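PDB 5HWK: glutathione-specific gamma-glutamylcyclotransferase from Saccharomyces cerevisiae S288c, which cleaves glutathione into 5-oxo-L-proline and the dipeptide Cys-Gly, acting on glutathione but not on other gamma-glutamyl peptides. Local coordinates for residues S43-G48 against E115-T120; G54-L59 against Y194-K199. All coordinates share one frame; numbering follows the deposited sequence.

Contact 1 (S43-G48 against E115-T120); sequences STDHRG and EQNGYT. With BEZ (benzoic acid), chain C; PO4 (phosphate ion), chain D.
Glu115 lays its backbone over one face of the His46 imidazole, with Glu115 CA 4.0 Å from His46 ND1. Its side chain folds back at CG (chi2 78°), sending the carboxylate toward the pocket: OE1 is hydrogen-bonded to Ser15 OG, while OE2 takes a hydrogen bond of 2.6 Å from a water that in turn accepts from Arg47 NE. Most of the remaining contact is made through a phosphate ion. His46 ND1 meets phosphate O3 in the plane of its ring at 2.7 Å, and Ser43 OG and Asp45 N donate to the same oxygen, so three bonds grip it. Gln116 N and Asn117 N both donate hydrogen bonds to phosphate O2. The Asn117 amide then works twice: ND2 gives one hydrogen to phosphate O1 at 2.8 Å, an oxygen that also accepts from Thr44 N, and another to Asp45 OD2 at 3.0 Å, reached from above the carboxylate plane. A second water links Asp45 OD2 with Asn117 OD1. Beyond, Gly118 at positive phi carries a type II turn from Gln116 to Tyr119. One face of the Tyr119 ring is covered by the benzoic acid, whose C3 lies 3.4 Å from Tyr119 CE1, and Tyr119 OH is hydrogen-bonded to Ala57 O. A serine in place of Tyr119 would probably leave the benzoic acid without this flat wall and Ala57 O without its mate. The phosphate probably came from the crystallisation liquor; two loops thus converge on an anion next to the ChaC-type active site, where Glu115, by similarity, is the proton acceptor.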
loop_
_atom_site.group_PDB
_atom_site.type_symbol
_atom_site.label_atom_id
_atom_site.label_comp_id
_atom_site.label_asym_id
_atom_site.label_seq_id
_atom_site.Cartn_x
_atom_site.Cartn_y
_atom_site.Cartn_z
ATOM N N SER A 43 6.754 -0.023 -13.166
ATOM C CA SER A 43 7.085 -1.433 -13.248
ATOM C C SER A 43 7.656 -1.699 -14.639
ATOM O O SER A 43 7.013 -1.391 -15.664
ATOM C CB SER A 43 5.850 -2.280 -13.034
ATOM O OG SER A 43 6.157 -3.626 -13.333
ATOM N N THR A 44 8.844 -2.301 -14.686
ATOM C CA THR A 44 9.491 -2.646 -15.950
ATOM C C THR A 44 9.690 -4.126 -16.150
ATOM O O THR A 44 10.109 -4.511 -17.236
ATOM C CB THR A 44 10.815 -1.892 -16.128
ATOM O OG1 THR A 44 11.680 -2.259 -15.058
ATOM C CG2 THR A 44 10.572 -0.417 -16.020
ATOM N N ASP A 45 9.371 -4.972 -15.151
ATOM C CA ASP A 45 9.568 -6.413 -15.271
ATOM C C ASP A 45 8.289 -7.200 -15.058
ATOM O O ASP A 45 8.307 -8.430 -15.187
ATOM C CB ASP A 45 10.635 -6.905 -14.277
ATOM C CG ASP A 45 12.035 -6.408 -14.603
ATOM O OD1 ASP A 45 12.386 -6.191 -15.798
ATOM O OD2 ASP A 45 12.833 -6.238 -13.651
ATOM N N HIS A 46 7.178 -6.532 -14.732
ATOM C CA HIS A 46 5.970 -7.271 -14.384
ATOM C C HIS A 46 4.764 -6.742 -15.134
ATOM O O HIS A 46 4.093 -7.505 -15.861
ATOM C CB HIS A 46 5.777 -7.262 -12.876
ATOM C CG HIS A 46 6.849 -8.015 -12.181
ATOM N ND1 HIS A 46 8.068 -7.448 -11.894
ATOM C CD2 HIS A 46 6.922 -9.310 -11.783
ATOM C CE1 HIS A 46 8.852 -8.350 -11.335
ATOM N NE2 HIS A 46 8.179 -9.485 -11.250
ATOM N N ARG A 47 4.456 -5.450 -14.941
ATOM C CA ARG A 47 3.254 -4.856 -15.509
ATOM C C ARG A 47 3.583 -3.822 -16.576
ATOM O O ARG A 47 2.681 -3.126 -17.072
ATOM C CB ARG A 47 2.414 -4.252 -14.397
ATOM C CG ARG A 47 1.927 -5.274 -13.360
ATOM C CD ARG A 47 1.000 -6.324 -13.954
ATOM N NE ARG A 47 0.722 -7.364 -12.936
ATOM C CZ ARG A 47 -0.186 -8.317 -13.144
ATOM N NH1 ARG A 47 -0.906 -8.307 -14.251
ATOM N NH2 ARG A 47 -0.373 -9.269 -12.223
ATOM N N GLY A 48 4.826 -3.819 -17.024
ATOM C CA GLY A 48 5.287 -3.040 -18.158
ATOM C C GLY A 48 6.638 -3.580 -18.578
ATOM O O GLY A 48 7.058 -4.647 -18.112
ATOM N N GLU A 115 6.593 -7.260 -7.898
ATOM C CA GLU A 115 7.169 -5.970 -8.238
ATOM C C GLU A 115 8.316 -5.709 -7.265
ATOM O O GLU A 115 8.199 -5.976 -6.056
ATOM C CB GLU A 115 6.086 -4.912 -8.028
ATOM C CG GLU A 115 4.747 -5.268 -8.751
ATOM C CD GLU A 115 3.864 -6.320 -8.034
ATOM O OE1 GLU A 115 3.794 -6.459 -6.777
ATOM O OE2 GLU A 115 3.162 -7.059 -8.734
ATOM N N GLN A 116 9.444 -5.224 -7.789
ATOM C CA GLN A 116 10.660 -5.263 -6.981
ATOM C C GLN A 116 11.600 -4.092 -7.249
ATOM O O GLN A 116 12.290 -3.630 -6.325
ATOM C CB GLN A 116 11.410 -6.584 -7.244
ATOM C CG GLN A 116 12.632 -6.773 -6.368
ATOM C CD GLN A 116 13.147 -8.213 -6.368
ATOM O OE1 GLN A 116 13.111 -8.897 -7.403
ATOM N NE2 GLN A 116 13.607 -8.687 -5.197
ATOM N N ASN A 117 11.710 -3.604 -8.496
ATOM C CA ASN A 117 12.713 -2.570 -8.775
ATOM C C ASN A 117 12.407 -1.316 -7.976
ATOM O O ASN A 117 11.286 -0.797 -7.999
ATOM C CB ASN A 117 12.696 -2.214 -10.268
ATOM C CG ASN A 117 13.318 -3.272 -11.107
ATOM O OD1 ASN A 117 14.389 -3.772 -10.784
ATOM N ND2 ASN A 117 12.657 -3.628 -12.209
ATOM N N GLY A 118 13.414 -0.825 -7.260
ATOM C CA GLY A 118 13.317 0.430 -6.542
ATOM C C GLY A 118 12.624 0.343 -5.191
ATOM O O GLY A 118 12.549 1.356 -4.482
ATOM N N TYR A 119 12.150 -0.818 -4.776
ATOM C CA TYR A 119 11.536 -0.950 -3.466
ATOM C C TYR A 119 12.604 -1.226 -2.427
ATOM O O TYR A 119 13.561 -1.970 -2.678
ATOM C CB TYR A 119 10.514 -2.095 -3.434
ATOM C CG TYR A 119 9.226 -1.792 -4.158
ATOM C CD1 TYR A 119 8.146 -1.170 -3.509
ATOM C CD2 TYR A 119 9.088 -2.091 -5.519
ATOM C CE1 TYR A 119 6.950 -0.911 -4.177
ATOM C CE2 TYR A 119 7.885 -1.843 -6.194
ATOM C CZ TYR A 119 6.832 -1.248 -5.526
ATOM O OH TYR A 119 5.675 -1.005 -6.197
ATOM N N THR A 120 12.402 -0.657 -1.251
ATOM C CA THR A 120 13.268 -0.894 -0.089
ATOM C C THR A 120 12.444 -1.299 1.116
ATOM O O THR A 120 11.239 -0.999 1.224
ATOM C CB THR A 120 14.119 0.358 0.206
ATOM O OG1 THR A 120 13.259 1.511 0.297
ATOM C CG2 THR A 120 15.166 0.583 -0.897
HETATM C C BEZ C . 2.766 -4.852 -0.824
HETATM O O1 BEZ C . 1.772 -5.472 -1.087
HETATM O O2 BEZ C . 2.763 -4.227 0.242
HETATM C C1 BEZ C . 3.910 -4.768 -1.785
HETATM C C2 BEZ C . 4.902 -3.844 -1.523
HETATM C C3 BEZ C . 5.959 -3.681 -2.427
HETATM C C4 BEZ C . 6.064 -4.501 -3.537
HETATM C C5 BEZ C . 5.083 -5.454 -3.759
HETATM C C6 BEZ C . 3.992 -5.604 -2.909
HETATM P P PO4 D . 9.138 -4.001 -11.459
HETATM O O1 PO4 D . 9.928 -2.929 -12.204
HETATM O O2 PO4 D . 10.049 -4.796 -10.550
HETATM O O3 PO4 D . 8.319 -4.849 -12.443
HETATM O O4 PO4 D . 8.089 -3.255 -10.563
HETATM O O HOH W 1 15.906 -5.960 -12.505
HETATM O O HOH W 2 2.690 -7.907 -11.136
#

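Contact 2 (G54-L59 against Y194-K199); sequences GRVATL and YEYLAK
Arg55 meets the helical segment 194-199 through its backbone alone, its O lying 4.3 Å from Tyr196 CD1. The side chain leads off in another direction: NE forms a salt bridge with Glu174, and NH1 reaches back to Gly54 O at 3.2 Å, the acceptor sitting in the guanidinium plane while the donor stands well above the carbonyl plane. Val56 supplies the apolar part. Its CG1 methyl sits almost squarely over one face of the Tyr196 ring, 3.8 Å from the centroid and 12° off the normal, a CH-pi contact. With CG1 beside the backbone N, this branch covers the ring while CB packs against the hydroxyl end, 3.7 Å from Tyr196 CZ; the two side chains cross at about a right angle. Next comes the polar anchor. Ala57 N donates to Tyr196 OH at 3.0 Å along a nearly straight line, 169° at the hydrogen, and the Ala57 methyl closes in on the same oxygen, CB to Tyr196 OH being 3.5 Å. Tyr196 can span the gap because its CG is anti to the backbone N (chi1 175°), which carries the ring from the helix to the strand. The segment axes are 9.0 Å apart and run roughly parallel, so a single long side chain makes the join between 54-59 and 194-199. The Tyr196 ring also meets Phe39 of strand 35-40, with the planes steeply inclined, and Asn193 OD1 of the same helix adds a bond from Arg55 N. The arrangement is buried helix-on-sheet packing: helix 193-205 lies against strand 54-61, the central strand of the small three-stranded antiparallel sheet, right beside Glu115, the proton acceptor by similarity.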
loop_
_atom_site.group_PDB
_atom_site.type_symbol
_atom_site.label_atom_id
_atom_site.label_comp_id
_atom_site.label_asym_id
_atom_site.label_seq_id
_atom_site.Cartn_x
_atom_site.Cartn_y
_atom_site.Cartn_z
ATOM N N GLY A 54 5.008 0.250 -16.709
ATOM C CA GLY A 54 3.682 0.356 -16.137
ATOM C C GLY A 54 3.683 1.155 -14.831
ATOM O O GLY A 54 4.663 1.814 -14.472
ATOM N N ARG A 55 2.591 1.040 -14.086
ATOM C CA ARG A 55 2.393 1.745 -12.829
ATOM C C ARG A 55 1.899 0.777 -11.778
ATOM O O ARG A 55 0.864 0.121 -11.959
ATOM C CB ARG A 55 1.396 2.892 -12.919
ATOM C CG ARG A 55 1.753 3.942 -13.888
ATOM C CD ARG A 55 2.835 4.815 -13.266
ATOM N NE ARG A 55 3.169 5.991 -14.085
ATOM C CZ ARG A 55 4.115 5.967 -15.000
ATOM N NH1 ARG A 55 4.797 4.874 -15.272
ATOM N NH2 ARG A 55 4.385 7.077 -15.666
ATOM N N VAL A 56 2.583 0.737 -10.623
ATOM C CA VAL A 56 2.211 -0.152 -9.527
ATOM C C VAL A 56 2.238 0.661 -8.236
ATOM O O VAL A 56 2.578 1.841 -8.229
ATOM C CB VAL A 56 3.130 -1.394 -9.491
ATOM C CG1 VAL A 56 2.864 -2.286 -10.702
ATOM C CG2 VAL A 56 4.583 -1.016 -9.389
ATOM N N ALA A 57 1.784 0.034 -7.150
ATOM C CA ALA A 57 1.512 0.789 -5.927
ATOM C C ALA A 57 2.758 1.039 -5.080
ATOM O O ALA A 57 3.627 0.167 -4.935
ATOM C CB ALA A 57 0.513 0.016 -5.079
ATOM N N THR A 58 2.805 2.214 -4.476
ATOM C CA THR A 58 3.758 2.490 -3.391
ATOM C C THR A 58 3.011 3.234 -2.308
ATOM O O THR A 58 1.901 3.675 -2.500
ATOM C CB THR A 58 5.001 3.226 -3.952
ATOM O OG1 THR A 58 5.955 3.351 -2.902
ATOM C CG2 THR A 58 4.668 4.605 -4.450
ATOM N N LEU A 59 3.622 3.347 -1.123
ATOM C CA LEU A 59 3.033 4.098 -0.023
ATOM C C LEU A 59 3.901 5.317 0.204
ATOM O O LEU A 59 5.131 5.230 0.150
ATOM C CB LEU A 59 3.136 3.305 1.269
ATOM C CG LEU A 59 2.171 2.211 1.521
ATOM C CD1 LEU A 59 2.435 1.695 2.982
ATOM C CD2 LEU A 59 0.747 2.687 1.347
ATOM N N TYR A 194 -3.725 -3.231 -16.215
ATOM C CA TYR A 194 -5.109 -3.147 -15.775
ATOM C C TYR A 194 -5.464 -4.281 -14.831
ATOM O O TYR A 194 -6.172 -4.057 -13.835
ATOM C CB TYR A 194 -5.995 -3.194 -17.020
ATOM C CG TYR A 194 -7.469 -3.339 -16.817
ATOM C CD1 TYR A 194 -8.226 -2.361 -16.165
ATOM C CD2 TYR A 194 -8.153 -4.370 -17.448
ATOM C CE1 TYR A 194 -9.616 -2.499 -16.061
ATOM C CE2 TYR A 194 -9.472 -4.509 -17.327
ATOM C CZ TYR A 194 -10.204 -3.583 -16.650
ATOM O OH TYR A 194 -11.565 -3.780 -16.615
ATOM N N GLU A 195 -5.014 -5.503 -15.142
ATOM C CA GLU A 195 -5.275 -6.647 -14.258
ATOM C C GLU A 195 -4.700 -6.381 -12.855
ATOM O O GLU A 195 -5.329 -6.747 -11.856
ATOM C CB GLU A 195 -4.642 -7.919 -14.817
ATOM C CG GLU A 195 -4.961 -9.118 -13.979
ATOM C CD GLU A 195 -4.122 -10.380 -14.290
ATOM O OE1 GLU A 195 -2.959 -10.274 -14.773
ATOM O OE2 GLU A 195 -4.600 -11.483 -13.964
ATOM N N TYR A 196 -3.484 -5.838 -12.761
ATOM C CA TYR A 196 -2.944 -5.513 -11.442
ATOM C C TYR A 196 -3.876 -4.575 -10.665
ATOM O O TYR A 196 -4.175 -4.810 -9.478
ATOM C CB TYR A 196 -1.583 -4.872 -11.619
ATOM C CG TYR A 196 -0.916 -4.356 -10.381
ATOM C CD1 TYR A 196 -1.145 -3.049 -9.942
ATOM C CD2 TYR A 196 -0.022 -5.165 -9.672
ATOM C CE1 TYR A 196 -0.515 -2.554 -8.804
ATOM C CE2 TYR A 196 0.639 -4.681 -8.522
ATOM C CZ TYR A 196 0.358 -3.398 -8.078
ATOM O OH TYR A 196 1.034 -2.876 -6.983
ATOM N N LEU A 197 -4.376 -3.516 -11.319
ATOM C CA LEU A 197 -5.307 -2.618 -10.632
ATOM C C LEU A 197 -6.587 -3.336 -10.253
ATOM O O LEU A 197 -7.116 -3.161 -9.150
ATOM C CB LEU A 197 -5.617 -1.417 -11.519
ATOM C CG LEU A 197 -6.629 -0.383 -11.082
ATOM C CD1 LEU A 197 -6.297 0.172 -9.697
ATOM C CD2 LEU A 197 -6.687 0.758 -12.108
ATOM N N ALA A 198 -7.140 -4.126 -11.172
ATOM C CA ALA A 198 -8.382 -4.833 -10.899
ATOM C C ALA A 198 -8.226 -5.842 -9.765
ATOM O O ALA A 198 -9.185 -6.073 -8.989
ATOM C CB ALA A 198 -8.840 -5.558 -12.188
ATOM N N LYS A 199 -7.068 -6.513 -9.699
ATOM C CA LYS A 199 -6.892 -7.466 -8.598
ATOM C C LYS A 199 -6.853 -6.749 -7.267
ATOM O O LYS A 199 -7.363 -7.268 -6.280
ATOM C CB LYS A 199 -5.632 -8.297 -8.800
ATOM C CG LYS A 199 -5.817 -9.423 -9.837
ATOM C CD LYS A 199 -4.559 -10.241 -9.892
ATOM C CE LYS A 199 -4.617 -11.449 -10.781
ATOM N NZ LYS A 199 -5.755 -12.370 -10.423
#

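Overall arrangement
The two contacts have centres 11 Å apart and meet where both segments of contact 1 touch strand 54-61 of contact 2. Ser43 O and Gly54 N, 2.8 Å apart, probably join the 43-48 segment to the start of that strand. Farther along, Tyr119 OH of contact 1 lies 2.7 Å from Ala57 O of contact 2, so the Ala57 backbone is held by two tyrosines, one at its N-H and the other at its carbonyl. Tyr196 CE2 also packs 3.5 Å from Glu115 OE2, and Arg47 is salt-bridged to Glu195. Contact 2 thus backs the probable catalytic glutamate, while contact 1 supplies Glu115 and Tyr119 to the benzoic acid pocket; the Tyr196 side chain itself stays about 6 Å from that ligand at nearest atoms.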